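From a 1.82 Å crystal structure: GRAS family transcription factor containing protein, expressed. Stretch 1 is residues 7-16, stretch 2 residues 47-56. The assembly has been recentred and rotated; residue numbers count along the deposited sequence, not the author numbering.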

ATOM      1  N   SER A   7      14.448 -29.464  18.700  1.00 29.51           N
ATOM      2  CA  SER A   7      15.782 -30.092  18.632  1.00 30.38           C
ATOM      3  C   SER A   7      16.876 -29.054  18.562  1.00 24.67           C
ATOM      4  O   SER A   7      17.890 -29.181  19.219  1.00 27.40           O
ATOM      5  CB  SER A   7      15.874 -31.038  17.438  1.00 30.34           C
ATOM      6  OG  SER A   7      14.813 -31.980  17.515  1.00 35.87           O
ATOM      7  N   LEU A   8      16.669 -28.005  17.759  1.00 24.18           N
ATOM      8  CA  LEU A   8      17.618 -26.895  17.741  1.00 25.35           C
ATOM      9  C   LEU A   8      17.856 -26.252  19.108  1.00 23.21           C
ATOM     10  O   LEU A   8      18.983 -25.994  19.522  1.00 24.27           O
ATOM     11  CB  LEU A   8      17.101 -25.858  16.762  1.00 27.28           C
ATOM     12  CG  LEU A   8      18.073 -24.827  16.253  1.00 31.86           C
ATOM     13  CD1 LEU A   8      19.391 -25.412  15.817  1.00 30.39           C
ATOM     14  CD2 LEU A   8      17.374 -24.175  15.089  1.00 36.20           C
ATOM     15  N   LEU A   9      16.764 -25.976  19.815  1.00 22.18           N
ATOM     16  CA  LEU A   9      16.881 -25.423  21.153  1.00 22.70           C
ATOM     17  C   LEU A   9      17.666 -26.362  22.108  1.00 20.44           C
ATOM     18  O   LEU A   9      18.557 -25.913  22.848  1.00 22.21           O
ATOM     19  CB  LEU A   9      15.472 -25.119  21.709  1.00 23.11           C
ATOM     20  CG  LEU A   9      14.746 -23.919  21.042  1.00 22.84           C
ATOM     21  CD1 LEU A   9      13.254 -23.989  21.358  1.00 25.47           C
ATOM     22  CD2 LEU A   9      15.364 -22.547  21.478  1.00 22.33           C
ATOM     23  N   SER A  10      17.379 -27.657  22.067  1.00 28.47           N
ATOM     24  CA  SER A  10      18.201 -28.540  22.926  1.00 27.97           C
ATOM     25  C   SER A  10      19.639 -28.526  22.503  1.00 25.09           C
ATOM     26  O   SER A  10      20.524 -28.615  23.348  1.00 27.90           O
ATOM     27  CB  SER A  10      17.690 -29.997  22.960  1.00 33.04           C
ATOM     28  OG  SER A  10      17.139 -30.354  21.727  1.00 48.17           O
ATOM     29  N   CYS A  11      19.907 -28.404  21.199  1.00 27.43           N
ATOM     30  CA  CYS A  11      21.282 -28.227  20.762  1.00 25.09           C
ATOM     31  C   CYS A  11      21.936 -27.023  21.416  1.00 23.10           C
ATOM     32  O   CYS A  11      23.052 -27.123  21.916  1.00 24.11           O
ATOM     33  CB  CYS A  11      21.361 -28.077  19.220  1.00 24.99           C
ATOM     34  SG  CYS A  11      21.188 -29.658  18.348  1.00 29.98           S
ATOM     35  N   SER A  12      21.271 -25.861  21.396  1.00 24.50           N
ATOM     36  CA  SER A  12      21.920 -24.679  21.981  1.00 21.86           C
ATOM     37  C   SER A  12      22.210 -24.893  23.471  1.00 21.03           C
ATOM     38  O   SER A  12      23.246 -24.454  23.985  1.00 25.55           O
ATOM     39  CB  SER A  12      21.050 -23.409  21.804  1.00 25.09           C
ATOM     40  OG  SER A  12      19.818 -23.510  22.500  1.00 23.14           O
ATOM     41  N   ARG A  13      21.296 -25.587  24.143  1.00 27.70           N
ATOM     42  CA  ARG A  13      21.479 -25.794  25.591  1.00 29.18           C
ATOM     43  C   ARG A  13      22.673 -26.711  25.843  1.00 27.23           C
ATOM     44  O   ARG A  13      23.525 -26.419  26.653  1.00 30.11           O
ATOM     45  CB  ARG A  13      20.218 -26.371  26.223  1.00 29.29           C
ATOM     46  CG  ARG A  13      19.058 -25.372  26.221  1.00 30.47           C
ATOM     47  CD  ARG A  13      17.946 -25.779  27.145  1.00 32.23           C
ATOM     48  NE  ARG A  13      17.262 -26.977  26.692  1.00 29.09           N
ATOM     49  CZ  ARG A  13      16.270 -26.995  25.825  1.00 29.45           C
ATOM     50  NH1 ARG A  13      15.819 -25.862  25.303  1.00 28.38           N
ATOM     51  NH2 ARG A  13      15.706 -28.159  25.478  1.00 34.21           N
ATOM     52  N   ALA A  14      22.717 -27.811  25.113  1.00 26.75           N
ATOM     53  CA  ALA A  14      23.865 -28.738  25.185  1.00 29.64           C
ATOM     54  C   ALA A  14      25.155 -28.041  24.894  1.00 28.42           C
ATOM     55  O   ALA A  14      26.165 -28.259  25.567  1.00 30.83           O
ATOM     56  CB  ALA A  14      23.653 -29.909  24.219  1.00 28.84           C
ATOM     57  N   ALA A  15      25.147 -27.160  23.894  1.00 26.04           N
ATOM     58  CA  ALA A  15      26.362 -26.462  23.495  1.00 26.05           C
ATOM     59  C   ALA A  15      26.917 -25.626  24.635  1.00 31.01           C
ATOM     60  O   ALA A  15      28.133 -25.504  24.801  1.00 29.26           O
ATOM     61  CB  ALA A  15      26.074 -25.554  22.244  1.00 24.96           C
ATOM     62  N   ALA A  16      26.012 -25.034  25.415  1.00 29.70           N
ATOM     63  CA  ALA A  16      26.453 -24.125  26.465  1.00 31.08           C
ATOM     64  C   ALA A  16      26.893 -24.858  27.759  1.00 34.75           C
ATOM     65  O   ALA A  16      27.388 -24.222  28.683  1.00 40.69           O
ATOM     66  CB  ALA A  16      25.339 -23.112  26.787  1.00 27.65           C
ATOM     67  N   PHE A  47      19.875 -20.875  11.610  1.00 18.96           N
ATOM     68  CA  PHE A  47      20.340 -21.007  13.006  1.00 18.97           C
ATOM     69  C   PHE A  47      21.363 -22.117  13.213  1.00 19.84           C
ATOM     70  O   PHE A  47      22.281 -21.967  13.984  1.00 20.64           O
ATOM     71  CB  PHE A  47      19.144 -21.227  13.934  1.00 23.88           C
ATOM     72  CG  PHE A  47      18.564 -19.944  14.434  1.00 22.06           C
ATOM     73  CD1 PHE A  47      17.737 -19.169  13.614  1.00 20.12           C
ATOM     74  CD2 PHE A  47      18.853 -19.498  15.707  1.00 20.14           C
ATOM     75  CE1 PHE A  47      17.185 -17.967  14.091  1.00 17.39           C
ATOM     76  CE2 PHE A  47      18.351 -18.275  16.172  1.00 21.25           C
ATOM     77  CZ  PHE A  47      17.496 -17.518  15.354  1.00 19.90           C
ATOM     78  N   ALA A  48      21.198 -23.231  12.537  1.00 21.36           N
ATOM     79  CA  ALA A  48      22.144 -24.335  12.681  1.00 24.04           C
ATOM     80  C   ALA A  48      23.462 -23.964  12.089  1.00 24.52           C
ATOM     81  O   ALA A  48      24.509 -24.348  12.584  1.00 24.27           O
ATOM     82  CB  ALA A  48      21.588 -25.593  12.010  1.00 26.74           C
ATOM     83  N   ASP A  49      23.427 -23.182  11.012  1.00 23.92           N
ATOM     84  CA  ASP A  49      24.668 -22.655  10.453  1.00 25.11           C
ATOM     85  C   ASP A  49      25.406 -21.754  11.436  1.00 27.83           C
ATOM     86  O   ASP A  49      26.641 -21.840  11.616  1.00 23.67           O
ATOM     87  CB  ASP A  49      24.356 -21.904   9.159  1.00 27.30           C
ATOM     88  CG  ASP A  49      25.607 -21.547   8.367  1.00 38.75           C
ATOM     89  OD1 ASP A  49      26.042 -22.387   7.556  1.00 44.43           O
ATOM     90  OD2 ASP A  49      26.159 -20.444   8.566  1.00 40.90           O
ATOM     91  N   ALA A  50      24.651 -20.852  12.068  1.00 21.79           N
ATOM     92  CA  ALA A  50      25.285 -19.953  13.012  1.00 21.18           C
ATOM     93  C   ALA A  50      25.843 -20.745  14.198  1.00 18.73           C
ATOM     94  O   ALA A  50      26.928 -20.412  14.699  1.00 23.14           O
ATOM     95  CB  ALA A  50      24.268 -18.873  13.513  1.00 23.16           C
ATOM     96  N   LEU A  51      25.072 -21.722  14.679  1.00 21.07           N
ATOM     97  CA  LEU A  51      25.543 -22.511  15.825  1.00 22.97           C
ATOM     98  C   LEU A  51      26.852 -23.257  15.447  1.00 23.93           C
ATOM     99  O   LEU A  51      27.832 -23.294  16.223  1.00 20.96           O
ATOM    100  CB  LEU A  51      24.477 -23.463  16.266  1.00 20.35           C
ATOM    101  CG  LEU A  51      24.818 -24.329  17.468  1.00 22.65           C
ATOM    102  CD1 LEU A  51      25.350 -23.469  18.644  1.00 25.41           C
ATOM    103  CD2 LEU A  51      23.646 -25.158  17.879  1.00 22.21           C
ATOM    104  N   SER A  52      26.875 -23.823  14.239  1.00 23.54           N
ATOM    105  CA  SER A  52      28.131 -24.449  13.768  1.00 24.20           C
ATOM    106  C   SER A  52      29.286 -23.505  13.779  1.00 21.97           C
ATOM    107  O   SER A  52      30.345 -23.846  14.265  1.00 24.53           O
ATOM    108  CB  SER A  52      28.014 -24.981  12.336  1.00 30.08           C
ATOM    109  OG  SER A  52      26.992 -25.922  12.235  1.00 37.14           O
ATOM    110  N   ARG A  53      29.107 -22.326  13.201  1.00 24.02           N
ATOM    111  CA  ARG A  53      30.194 -21.357  13.196  1.00 27.10           C
ATOM    112  C   ARG A  53      30.657 -20.968  14.600  1.00 24.78           C
ATOM    113  O   ARG A  53      31.852 -20.835  14.859  1.00 27.08           O
ATOM    114  CB  ARG A  53      29.788 -20.090  12.444  1.00 28.66           C
ATOM    115  CG  ARG A  53      29.761 -20.225  10.946  1.00 39.80           C
ATOM    116  CD  ARG A  53      29.416 -18.877  10.323  1.00 48.44           C
ATOM    117  NE  ARG A  53      30.017 -18.715   9.004  1.00 62.35           N
ATOM    118  CZ  ARG A  53      29.379 -18.934   7.856  1.00 63.52           C
ATOM    119  NH1 ARG A  53      28.110 -19.327   7.866  1.00 57.65           N
ATOM    120  NH2 ARG A  53      30.009 -18.765   6.697  1.00 64.75           N
ATOM    121  N   ARG A  54      29.701 -20.773  15.503  1.00 25.86           N
ATOM    122  CA  ARG A  54      30.047 -20.512  16.906  1.00 22.42           C
ATOM    123  C   ARG A  54      30.951 -21.622  17.476  1.00 25.03           C
ATOM    124  O   ARG A  54      31.960 -21.349  18.109  1.00 24.52           O
ATOM    125  CB  ARG A  54      28.763 -20.404  17.769  1.00 23.53           C
ATOM    126  CG  ARG A  54      29.049 -19.935  19.210  1.00 23.84           C
ATOM    127  CD  ARG A  54      27.753 -19.881  19.980  1.00 27.78           C
ATOM    128  NE  ARG A  54      27.954 -19.554  21.392  1.00 27.97           N
ATOM    129  CZ  ARG A  54      28.133 -18.336  21.898  1.00 26.71           C
ATOM    130  NH1 ARG A  54      28.145 -17.252  21.141  1.00 27.22           N
ATOM    131  NH2 ARG A  54      28.266 -18.202  23.220  1.00 30.53           N
ATOM    132  N   LEU A  55      30.559 -22.868  17.248  1.00 23.77           N
ATOM    133  CA  LEU A  55      31.321 -24.001  17.771  1.00 25.36           C
ATOM    134  C   LEU A  55      32.676 -24.116  17.108  1.00 26.46           C
ATOM    135  O   LEU A  55      33.647 -24.461  17.758  1.00 31.83           O
ATOM    136  CB  LEU A  55      30.520 -25.282  17.594  1.00 23.34           C
ATOM    137  CG  LEU A  55      29.318 -25.273  18.508  1.00 29.96           C
ATOM    138  CD1 LEU A  55      28.492 -26.529  18.407  1.00 29.82           C
ATOM    139  CD2 LEU A  55      29.795 -25.031  19.929  1.00 35.56           C
ATOM    140  N   ALA A  56      32.758 -23.778  15.824  1.00 23.39           N
ATOM    141  CA  ALA A  56      34.015 -23.913  15.107  1.00 25.91           C
ATOM    142  C   ALA A  56      35.018 -22.864  15.572  1.00 31.84           C
ATOM    143  O   ALA A  56      36.221 -23.119  15.640  1.00 30.54           O
ATOM    144  CB  ALA A  56      33.781 -23.792  13.613  1.00 26.21           C
TER

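Helices that run side by side often pack through complementary apolar surfaces, without a hydrogen bond between them, and this pair from a GRAS family transcription factor containing protein is a compact worked example. The two helices point the same way, with an angle of 13° between their directions and a closest axial approach of 11.1 Å. No hydrogen bond crosses between them. What joins them is a line of apolar contacts, spaced roughly one helical turn apart, that together bury 263 Å² counted over both sides.

The register follows from helical periodicity. By CA positions, Leu-8 pairs with Ala-48, Ser-12 with Leu-51 and Ala-15 with Leu-55, so that steps of three or four residues on each helix return a side chain to the shared face. Across this separation, Leu-8 and Leu-51 reach toward the other helix and meet mostly small residues there, with Phe-47 the exception.

Leu-8 is the principal bump on the first helix. Its CA-to-CB bond points toward the second helix, and the t, p rotamer spreads the two methyls over neighbouring residues. Leu-8 CD2 lies 3.6 Å from Phe-47 CB, while Leu-8 CD1 comes 4.3 Å from Ala-48 CA and 4.4 Å from Ala-48 CB. The small methyl of Ala-48, directed sideways, lets the leucine come close to the backbone itself. Phe-47 starts toward the first helix, but its ring leads away, so the near part of the side chain makes the tightest contact and Leu-8 CD2 meets the ring only obliquely.

One turn on, the roles reverse. Leu-51 is the bump, with the same t, p rotamer as Leu-8, and it enters a hollow lined by Cys-11, Ser-12 and Ala-15. Leu-51 CD2 sits 3.9 Å from Cys-11 CB and 4.3 Å from Ser-12 N, whereas Leu-51 CD1 lies 4.2 Å from Ala-15 CB. Each of these three residues has a short side chain, which leaves room for the leucine methyls, and the packing of Leu-51 against Cys-11 and Ser-12 is buried. Leu-8 and Leu-51 each have 64 Å² covered by the opposing stretch, a balanced exchange of one leucine from each helix.

Serine suits the side of this hollow because its hydroxyl can be satisfied within its own helix. Ser-12, in the p rotamer, donates from OG to Leu-9 O at 2.7 Å, turning its polar group to the backbone of the preceding turn; its peptide nitrogen is likewise engaged, with Ser-12 N bonded to Leu-8 O at 3.0 Å. The leucine methyl therefore packs beside an amide whose hydrogen bond is already made.

Toward the C-terminal end the contact thins. Ala-15 CB touches Leu-55 CD2 at 4.4 Å as well as Leu-51, so a single methyl is shared by two leucines one turn apart. Leu-55 is largely exposed and contributes only 21 Å². The general lesson is plain: leucines from both helices, set mostly against small residues, make a close apolar fit between nearly parallel helices.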